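PDB 5GZT: chitinase from Paenibacillus sp. FPU-7, which probably catalyses the random endo-hydrolysis of beta-1,4 linkages between N-acetylglucosamine units in chitin and chitodextrins. Local coordinates for residues L1015-A1020 with A1100-N1105; R1109-W1114 with G1126-E1131; I765-V770 with Y964-T969. All coordinates share one frame; numbering follows the deposited sequence.

Contact 1: L1015-A1020 with A1100-N1105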
loop_
_atom_site.group_PDB
_atom_site.type_symbol
_atom_site.label_atom_id
_atom_site.label_comp_id
_atom_site.label_asym_id
_atom_site.label_seq_id
_atom_site.Cartn_x
_atom_site.Cartn_y
_atom_site.Cartn_z
ATOM N N LEU B 1015 4.393 7.379 -38.865
ATOM C CA LEU B 1015 4.040 6.060 -38.387
ATOM C C LEU B 1015 2.848 5.474 -39.133
ATOM O O LEU B 1015 1.889 6.151 -39.407
ATOM C CB LEU B 1015 3.724 6.063 -36.880
ATOM C CG LEU B 1015 4.920 6.416 -35.973
ATOM C CD1 LEU B 1015 4.471 6.601 -34.499
ATOM C CD2 LEU B 1015 5.974 5.361 -36.078
ATOM N N VAL B 1016 2.936 4.196 -39.412
ATOM C CA VAL B 1016 1.897 3.494 -40.090
ATOM C C VAL B 1016 1.548 2.282 -39.226
ATOM O O VAL B 1016 2.440 1.493 -38.886
ATOM C CB VAL B 1016 2.313 3.065 -41.524
ATOM C CG1 VAL B 1016 1.185 2.252 -42.176
ATOM C CG2 VAL B 1016 2.543 4.305 -42.366
ATOM N N ILE B 1017 0.248 2.121 -38.924
ATOM C CA ILE B 1017 -0.191 1.004 -38.058
ATOM C C ILE B 1017 -0.426 -0.230 -38.927
ATOM O O ILE B 1017 -0.865 -0.131 -40.056
ATOM C CB ILE B 1017 -1.467 1.354 -37.262
ATOM C CG1 ILE B 1017 -1.797 0.255 -36.261
ATOM C CG2 ILE B 1017 -2.616 1.602 -38.239
ATOM C CD1 ILE B 1017 -2.952 0.593 -35.248
ATOM N N GLY B 1018 -0.060 -1.395 -38.383
ATOM C CA GLY B 1018 0.005 -2.627 -39.139
ATOM C C GLY B 1018 -1.148 -3.594 -38.751
ATOM O O GLY B 1018 -1.400 -3.848 -37.549
ATOM N N GLY B 1019 -1.835 -4.062 -39.767
ATOM C CA GLY B 1019 -2.792 -5.171 -39.658
ATOM C C GLY B 1019 -2.213 -6.477 -40.253
ATOM O O GLY B 1019 -1.432 -6.459 -41.267
ATOM N N ALA B 1020 -2.626 -7.621 -39.667
ATOM C CA ALA B 1020 -2.141 -8.944 -40.101
ATOM C C ALA B 1020 -3.341 -9.719 -40.629
ATOM O O ALA B 1020 -4.336 -9.910 -39.900
ATOM C CB ALA B 1020 -1.585 -9.680 -38.929
ATOM N N ALA B 1100 -7.695 1.384 -37.960
ATOM C CA ALA B 1100 -7.894 2.468 -38.859
ATOM C C ALA B 1100 -8.397 3.755 -38.157
ATOM O O ALA B 1100 -7.942 4.894 -38.415
ATOM C CB ALA B 1100 -8.837 2.063 -39.949
ATOM N N GLU B 1101 -9.295 3.536 -37.193
ATOM C CA GLU B 1101 -9.772 4.580 -36.350
ATOM C C GLU B 1101 -8.671 5.144 -35.484
ATOM O O GLU B 1101 -8.603 6.337 -35.349
ATOM C CB GLU B 1101 -10.917 4.058 -35.450
ATOM C CG GLU B 1101 -11.496 5.142 -34.547
ATOM C CD GLU B 1101 -12.759 4.667 -33.840
ATOM O OE1 GLU B 1101 -13.808 5.272 -34.009
ATOM O OE2 GLU B 1101 -12.661 3.682 -33.167
ATOM N N TYR B 1102 -7.842 4.268 -34.914
ATOM C CA TYR B 1102 -6.660 4.645 -34.178
ATOM C C TYR B 1102 -5.762 5.525 -35.040
ATOM O O TYR B 1102 -5.386 6.598 -34.642
ATOM C CB TYR B 1102 -5.926 3.389 -33.661
ATOM C CG TYR B 1102 -4.807 3.698 -32.675
ATOM C CD1 TYR B 1102 -5.083 3.876 -31.300
ATOM C CD2 TYR B 1102 -3.498 3.887 -33.096
ATOM C CE1 TYR B 1102 -4.049 4.208 -30.437
ATOM C CE2 TYR B 1102 -2.476 4.171 -32.229
ATOM C CZ TYR B 1102 -2.746 4.343 -30.899
ATOM O OH TYR B 1102 -1.752 4.743 -30.029
ATOM N N ALA B 1103 -5.455 5.096 -36.275
ATOM C CA ALA B 1103 -4.658 5.919 -37.222
ATOM C C ALA B 1103 -5.200 7.331 -37.404
ATOM O O ALA B 1103 -4.465 8.316 -37.310
ATOM C CB ALA B 1103 -4.565 5.211 -38.545
ATOM N N LYS B 1104 -6.483 7.445 -37.650
ATOM C CA LYS B 1104 -7.128 8.750 -37.845
ATOM C C LYS B 1104 -7.081 9.607 -36.586
ATOM O O LYS B 1104 -6.715 10.772 -36.676
ATOM C CB LYS B 1104 -8.586 8.571 -38.217
ATOM C CG LYS B 1104 -8.790 8.123 -39.651
ATOM C CD LYS B 1104 -10.058 7.344 -39.836
ATOM C CE LYS B 1104 -11.257 8.211 -39.655
ATOM N NZ LYS B 1104 -12.509 7.425 -39.814
ATOM N N ASN B 1105 -7.388 9.009 -35.431
ATOM C CA ASN B 1105 -7.481 9.772 -34.182
ATOM C C ASN B 1105 -6.146 10.125 -33.626
ATOM O O ASN B 1105 -6.065 11.067 -32.840
ATOM C CB ASN B 1105 -8.225 8.961 -33.104
ATOM C CG ASN B 1105 -9.722 8.798 -33.439
ATOM O OD1 ASN B 1105 -10.288 9.616 -34.113
ATOM N ND2 ASN B 1105 -10.339 7.767 -32.924
#
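Ile1017 is the one strand residue of 1015-1020 to touch helix segment 1100-1105, and it does so with two separate methyl groups. The contact is wholly apolar. With CG1 anti to the backbone N (chi1 -173°) and the chain extended beyond it, CD1 of Ile1017 stands 4.0 Å from CD2 of the Tyr1102 ring, which it meets obliquely; the two side chains lie at about a right angle. The shorter branch serves the neighbouring residue: CG2 of Ile1017 lies 4.1 Å from CB of Ala1103, whose small side chain lets the helix come near enough for CA of Ile1017 and CA of Ala1103 to be 6.7 Å apart. This is the strand-to-helix layer of a family 18 TIM barrel: helix 1093-1106 packs on the outside of strand 1015-1020 before the chain enters strand 1110-1114, whose Val1111 also touches both Ile1017 and Ala1103. Leu1002 and Ala998 of helix 998-1007 press on Ile1017 as well. The ring's far end is polar: OH of Tyr1102 is hydrogen-bonded to Asp999 OD1 and Arg1006 NH2, tying helix 1093-1106 to helix 998-1007. Along the helix backbone, Lys1104 N bonds to Ala1100 O at 3.0 Å.

Contact 2: R1109-W1114 with G1126-E1131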
loop_
_atom_site.group_PDB
_atom_site.type_symbol
_atom_site.label_atom_id
_atom_site.label_comp_id
_atom_site.label_asym_id
_atom_site.label_seq_id
_atom_site.Cartn_x
_atom_site.Cartn_y
_atom_site.Cartn_z
ATOM N N ARG B 1109 0.252 8.345 -40.231
ATOM C CA ARG B 1109 0.274 8.483 -41.696
ATOM C C ARG B 1109 -0.816 7.606 -42.338
ATOM O O ARG B 1109 -1.370 8.001 -43.341
ATOM C CB ARG B 1109 1.618 8.159 -42.320
ATOM C CG ARG B 1109 1.734 8.499 -43.795
ATOM C CD ARG B 1109 1.779 9.984 -43.965
ATOM N NE ARG B 1109 1.546 10.474 -45.324
ATOM C CZ ARG B 1109 0.384 10.729 -45.897
ATOM N NH1 ARG B 1109 -0.784 10.457 -45.281
ATOM N NH2 ARG B 1109 0.361 11.257 -47.118
ATOM N N GLY B 1110 -1.057 6.431 -41.788
ATOM C CA GLY B 1110 -2.033 5.518 -42.363
ATOM C C GLY B 1110 -1.973 4.136 -41.796
ATOM O O GLY B 1110 -1.498 3.962 -40.652
ATOM N N VAL B 1111 -2.390 3.158 -42.601
ATOM C CA VAL B 1111 -2.475 1.803 -42.226
ATOM C C VAL B 1111 -1.811 0.974 -43.329
ATOM O O VAL B 1111 -1.968 1.306 -44.481
ATOM C CB VAL B 1111 -3.982 1.333 -42.152
ATOM C CG1 VAL B 1111 -4.047 -0.116 -41.738
ATOM C CG2 VAL B 1111 -4.774 2.255 -41.173
ATOM N N MET B 1112 -1.222 -0.163 -42.923
ATOM C CA MET B 1112 -0.610 -1.094 -43.741
ATOM C C MET B 1112 -1.104 -2.471 -43.369
ATOM O O MET B 1112 -1.469 -2.725 -42.183
ATOM C CB MET B 1112 0.856 -0.986 -43.348
ATOM C CG MET B 1112 1.742 -2.089 -43.602
ATOM S SD MET B 1112 1.936 -3.509 -42.571
ATOM C CE MET B 1112 3.035 -3.176 -41.229
ATOM N N PHE B 1113 -1.060 -3.423 -44.296
ATOM C CA PHE B 1113 -1.304 -4.784 -43.874
ATOM C C PHE B 1113 -0.433 -5.781 -44.628
ATOM O O PHE B 1113 -0.031 -5.492 -45.742
ATOM C CB PHE B 1113 -2.792 -5.159 -44.058
ATOM C CG PHE B 1113 -3.247 -5.028 -45.475
ATOM C CD1 PHE B 1113 -3.729 -3.848 -45.959
ATOM C CD2 PHE B 1113 -3.151 -6.090 -46.343
ATOM C CE1 PHE B 1113 -4.081 -3.718 -47.291
ATOM C CE2 PHE B 1113 -3.508 -5.951 -47.683
ATOM C CZ PHE B 1113 -3.972 -4.796 -48.154
ATOM N N TRP B 1114 -0.208 -6.920 -43.978
ATOM C CA TRP B 1114 0.438 -8.083 -44.536
ATOM C C TRP B 1114 -0.576 -9.248 -44.540
ATOM O O TRP B 1114 -1.013 -9.619 -43.439
ATOM C CB TRP B 1114 1.640 -8.451 -43.691
ATOM C CG TRP B 1114 2.355 -9.667 -44.176
ATOM C CD1 TRP B 1114 1.908 -10.989 -44.069
ATOM C CD2 TRP B 1114 3.582 -9.733 -44.934
ATOM N NE1 TRP B 1114 2.777 -11.837 -44.723
ATOM C CE2 TRP B 1114 3.829 -11.110 -45.219
ATOM C CE3 TRP B 1114 4.526 -8.776 -45.343
ATOM C CZ2 TRP B 1114 4.931 -11.532 -45.886
ATOM C CZ3 TRP B 1114 5.642 -9.199 -46.074
ATOM C CH2 TRP B 1114 5.845 -10.555 -46.311
ATOM N N GLY B 1126 -11.586 -4.101 -47.205
ATOM C CA GLY B 1126 -12.765 -3.231 -47.262
ATOM C C GLY B 1126 -13.052 -2.578 -45.898
ATOM O O GLY B 1126 -13.449 -1.459 -45.831
ATOM N N ALA B 1127 -12.771 -3.278 -44.825
ATOM C CA ALA B 1127 -12.932 -2.761 -43.501
ATOM C C ALA B 1127 -11.996 -1.567 -43.204
ATOM O O ALA B 1127 -12.413 -0.542 -42.645
ATOM C CB ALA B 1127 -12.717 -3.860 -42.480
ATOM N N ILE B 1128 -10.758 -1.694 -43.644
ATOM C CA ILE B 1128 -9.787 -0.618 -43.490
ATOM C C ILE B 1128 -10.238 0.546 -44.298
ATOM O O ILE B 1128 -10.351 1.657 -43.808
ATOM C CB ILE B 1128 -8.363 -1.071 -43.907
ATOM C CG1 ILE B 1128 -7.902 -2.219 -42.982
ATOM C CG2 ILE B 1128 -7.384 0.133 -43.764
ATOM C CD1 ILE B 1128 -6.679 -2.924 -43.497
ATOM N N PHE B 1129 -10.477 0.306 -45.565
ATOM C CA PHE B 1129 -10.745 1.331 -46.500
ATOM C C PHE B 1129 -12.010 2.082 -46.094
ATOM O O PHE B 1129 -12.066 3.320 -46.186
ATOM C CB PHE B 1129 -10.954 0.691 -47.892
ATOM C CG PHE B 1129 -11.331 1.682 -48.978
ATOM C CD1 PHE B 1129 -10.341 2.414 -49.647
ATOM C CD2 PHE B 1129 -12.667 1.825 -49.392
ATOM C CE1 PHE B 1129 -10.658 3.335 -50.635
ATOM C CE2 PHE B 1129 -13.035 2.752 -50.393
ATOM C CZ PHE B 1129 -12.013 3.499 -51.052
ATOM N N ASN B 1130 -13.067 1.349 -45.666
ATOM C CA ASN B 1130 -14.305 2.072 -45.341
ATOM C C ASN B 1130 -14.095 2.966 -44.142
ATOM O O ASN B 1130 -14.604 4.055 -44.111
ATOM C CB ASN B 1130 -15.487 1.096 -45.095
ATOM C CG ASN B 1130 -15.908 0.359 -46.348
ATOM O OD1 ASN B 1130 -15.612 0.747 -47.491
ATOM N ND2 ASN B 1130 -16.596 -0.770 -46.129
ATOM N N GLU B 1131 -13.354 2.524 -43.148
ATOM C CA GLU B 1131 -13.124 3.359 -41.957
ATOM C C GLU B 1131 -12.237 4.539 -42.315
ATOM O O GLU B 1131 -12.518 5.690 -41.903
ATOM C CB GLU B 1131 -12.504 2.552 -40.820
ATOM C CG GLU B 1131 -12.152 3.399 -39.599
ATOM C CD GLU B 1131 -13.419 4.080 -38.996
ATOM O OE1 GLU B 1131 -14.536 3.517 -39.237
ATOM O OE2 GLU B 1131 -13.294 5.142 -38.301
#
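Val1111 and Phe1113, two residues apart on the strand, both receive the side chain of Ile1128 from helix segment 1126-1131. The helix approaches that isoleucine through Gly1126, whose O accepts the backbone N of Asn1130 at 2.8 Å, and Ala1127, which turns its methyl to Glu1093 of helix 1093-1106. Ile1128 then carries the contact by itself, forking over the strand. The CG2 branch of Ile1128, anti to the backbone N, settles on the valine, 3.9 Å from Val1111 CG1 and 4.0 Å from Val1111 CB. The other branch, swung beside the backbone N (chi1 -62°) and extended from there, brings CD1 of Ile1128 to 4.0 Å from CD1 of Phe1113. The methyl meets that ring obliquely. Strand 1110-1114 and helix 1123-1133 are the last beta-alpha pair of the TIM barrel, so the contact packs the final helix against the outer surface of the final strand. The Phe1113 ring also stacks with that of Phe1021. Leu766 of the first barrel strand and Leu1096 of helix 1093-1106 add further apolar contacts to Ile1128. Next in sequence, Phe1129 touches the same Leu766 and makes a cation-pi contact with Lys787. At Glu1131 the helix faces helix 1093-1106, where carboxylate atom OE2 forms a salt bridge with Lys1104 NZ and the side chain touches Lys1097 and Ala1100.

Contact 3: I765-V770 with Y964-T969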
loop_
_atom_site.group_PDB
_atom_site.type_symbol
_atom_site.label_atom_id
_atom_site.label_comp_id
_atom_site.label_asym_id
_atom_site.label_seq_id
_atom_site.Cartn_x
_atom_site.Cartn_y
_atom_site.Cartn_z
ATOM N N ILE B 765 -2.618 7.109 -45.755
ATOM C CA ILE B 765 -2.315 6.077 -46.719
ATOM C C ILE B 765 -2.943 4.749 -46.325
ATOM O O ILE B 765 -3.307 4.512 -45.129
ATOM C CB ILE B 765 -0.797 5.938 -46.937
ATOM C CG1 ILE B 765 -0.106 5.389 -45.706
ATOM C CG2 ILE B 765 -0.224 7.287 -47.295
ATOM C CD1 ILE B 765 1.375 5.041 -45.946
ATOM N N LEU B 766 -3.107 3.913 -47.331
ATOM C CA LEU B 766 -3.490 2.565 -47.183
ATOM C C LEU B 766 -2.534 1.708 -48.001
ATOM O O LEU B 766 -2.657 1.636 -49.276
ATOM C CB LEU B 766 -4.969 2.416 -47.652
ATOM C CG LEU B 766 -5.734 1.276 -46.942
ATOM C CD1 LEU B 766 -7.222 1.269 -47.346
ATOM C CD2 LEU B 766 -5.142 -0.085 -47.091
ATOM N N LEU B 767 -1.674 0.980 -47.302
ATOM C CA LEU B 767 -0.550 0.259 -47.951
ATOM C C LEU B 767 -0.760 -1.228 -47.810
ATOM O O LEU B 767 -0.963 -1.712 -46.708
ATOM C CB LEU B 767 0.758 0.703 -47.293
ATOM C CG LEU B 767 2.027 0.158 -47.926
ATOM C CD1 LEU B 767 3.222 1.128 -47.725
ATOM C CD2 LEU B 767 2.354 -1.215 -47.418
ATOM N N GLY B 768 -0.745 -1.953 -48.938
ATOM C CA GLY B 768 -0.813 -3.364 -48.926
ATOM C C GLY B 768 0.480 -3.981 -49.346
ATOM O O GLY B 768 1.066 -3.553 -50.362
ATOM N N TYR B 769 0.954 -4.943 -48.573
ATOM C CA TYR B 769 2.027 -5.802 -49.028
ATOM C C TYR B 769 1.462 -6.786 -50.044
ATOM O O TYR B 769 0.419 -7.392 -49.794
ATOM C CB TYR B 769 2.660 -6.576 -47.899
ATOM C CG TYR B 769 3.786 -5.873 -47.191
ATOM C CD1 TYR B 769 5.087 -5.988 -47.642
ATOM C CD2 TYR B 769 3.556 -5.082 -46.066
ATOM C CE1 TYR B 769 6.131 -5.354 -46.977
ATOM C CE2 TYR B 769 4.589 -4.429 -45.412
ATOM C CZ TYR B 769 5.882 -4.564 -45.860
ATOM O OH TYR B 769 6.947 -3.921 -45.248
ATOM N N VAL B 770 2.109 -6.872 -51.191
ATOM C CA VAL B 770 1.749 -7.749 -52.296
ATOM C C VAL B 770 2.914 -8.772 -52.496
ATOM O O VAL B 770 4.027 -8.413 -52.811
ATOM C CB VAL B 770 1.477 -6.958 -53.546
ATOM C CG1 VAL B 770 1.243 -7.893 -54.694
ATOM C CG2 VAL B 770 0.255 -6.002 -53.322
ATOM N N TYR B 964 7.681 7.228 -44.009
ATOM C CA TYR B 964 6.966 6.645 -42.885
ATOM C C TYR B 964 7.729 5.381 -42.515
ATOM O O TYR B 964 8.593 4.877 -43.330
ATOM C CB TYR B 964 5.456 6.332 -43.242
ATOM C CG TYR B 964 5.320 5.724 -44.640
ATOM C CD1 TYR B 964 5.410 4.381 -44.826
ATOM C CD2 TYR B 964 5.181 6.491 -45.748
ATOM C CE1 TYR B 964 5.407 3.828 -46.098
ATOM C CE2 TYR B 964 5.090 5.924 -47.007
ATOM C CZ TYR B 964 5.217 4.613 -47.184
ATOM O OH TYR B 964 5.215 4.000 -48.455
ATOM N N MET B 965 7.376 4.831 -41.351
ATOM C CA MET B 965 7.782 3.496 -40.866
ATOM C C MET B 965 6.528 2.654 -40.849
ATOM O O MET B 965 5.562 3.088 -40.217
ATOM C CB MET B 965 8.328 3.594 -39.434
ATOM C CG MET B 965 9.477 4.568 -39.334
ATOM S SD MET B 965 9.959 4.607 -37.613
ATOM C CE MET B 965 11.229 5.846 -37.724
ATOM N N SER B 966 6.516 1.498 -41.512
ATOM C CA SER B 966 5.393 0.573 -41.480
ATOM C C SER B 966 5.632 -0.314 -40.281
ATOM O O SER B 966 6.546 -1.178 -40.324
ATOM C CB SER B 966 5.304 -0.226 -42.787
ATOM O OG SER B 966 4.931 0.603 -43.887
ATOM N N VAL B 967 4.964 -0.019 -39.132
ATOM C CA VAL B 967 5.300 -0.690 -37.919
ATOM C C VAL B 967 4.473 -1.997 -37.873
ATOM O O VAL B 967 3.218 -2.018 -38.053
ATOM C CB VAL B 967 4.994 0.145 -36.648
ATOM C CG1 VAL B 967 5.529 -0.533 -35.361
ATOM C CG2 VAL B 967 5.590 1.514 -36.801
ATOM N N MET B 968 5.202 -3.089 -37.622
ATOM C CA MET B 968 4.646 -4.442 -37.609
ATOM C C MET B 968 3.985 -4.681 -36.229
ATOM O O MET B 968 4.537 -5.360 -35.365
ATOM C CB MET B 968 5.784 -5.468 -37.954
ATOM C CG MET B 968 6.185 -5.314 -39.447
ATOM S SD MET B 968 7.478 -6.523 -39.915
ATOM C CE MET B 968 8.927 -5.957 -39.088
ATOM N N THR B 969 2.793 -4.104 -36.074
ATOM C CA THR B 969 2.026 -4.119 -34.819
ATOM C C THR B 969 1.219 -5.443 -34.848
ATOM O O THR B 969 -0.040 -5.479 -35.016
ATOM C CB THR B 969 1.133 -2.856 -34.761
ATOM O OG1 THR B 969 0.476 -2.701 -36.020
ATOM C CG2 THR B 969 1.976 -1.618 -34.420
#
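Ile765 and Leu767 meet Tyr964 in the interior of the family 18 TIM barrel, reaching across its core from the first strand to the sixth. The two strands are not hydrogen-bonded neighbours: their axes pass 10.6 Å apart at 56°, and the side chains alone bridge the interval. Packing is tight near the strand starts. Tyr964 has CG between the backbone N and the carbonyl carbon (chi1 42°), which carries its ring toward strand 765-770. CD1 of Ile765 sits over the middle of one ring face, 3.9 Å from the centroid of the Tyr964 ring and only 6° from the ring normal, a CH-pi contact. Leu767 comes obliquely at the phenol end, its CD1 lying 3.8 Å from CE1 and 3.6 Å from OH of Tyr964. That hydroxyl is hydrogen-bonded to Glu938 OE1, so the buried phenol has a polar partner. Further along the strands the contact loosens without leaving the protein interior. Ser966 meets the same leucine methyl at longer range, its OG 4.2 Å from Leu767 CD1. Tyr769 scarcely takes part: its OH is bonded to Asp893 OD2, within the DXXDXDXE signature of the family, and its side chain comes no nearer than 4.7 Å to segment 964-969.

In the fold
The three contacts draw on four of the eight barrel strands, which run side by side in the order 964-967, 1015-1020, 1110-1114, 765-771. Contacts 1 and 2 back the outer surface with helices, their centres about 7 Å apart, while contact 3 lies in the interior, its centre about 9 Å from each of theirs. Probable backbone hydrogen bonds join the neighbours: Val967 N to Val1016 O (3.0 Å) between contacts 3 and 1, Gly1019 N to Met1112 O (2.8 Å) between contacts 1 and 2, and Leu767 N to Val1111 O (2.9 Å) between contacts 2 and 3. At the C-terminal strand ends, where family 18 barrels have their active site, Trp1114 CE3 lies 3.5 Å from Tyr769 CG.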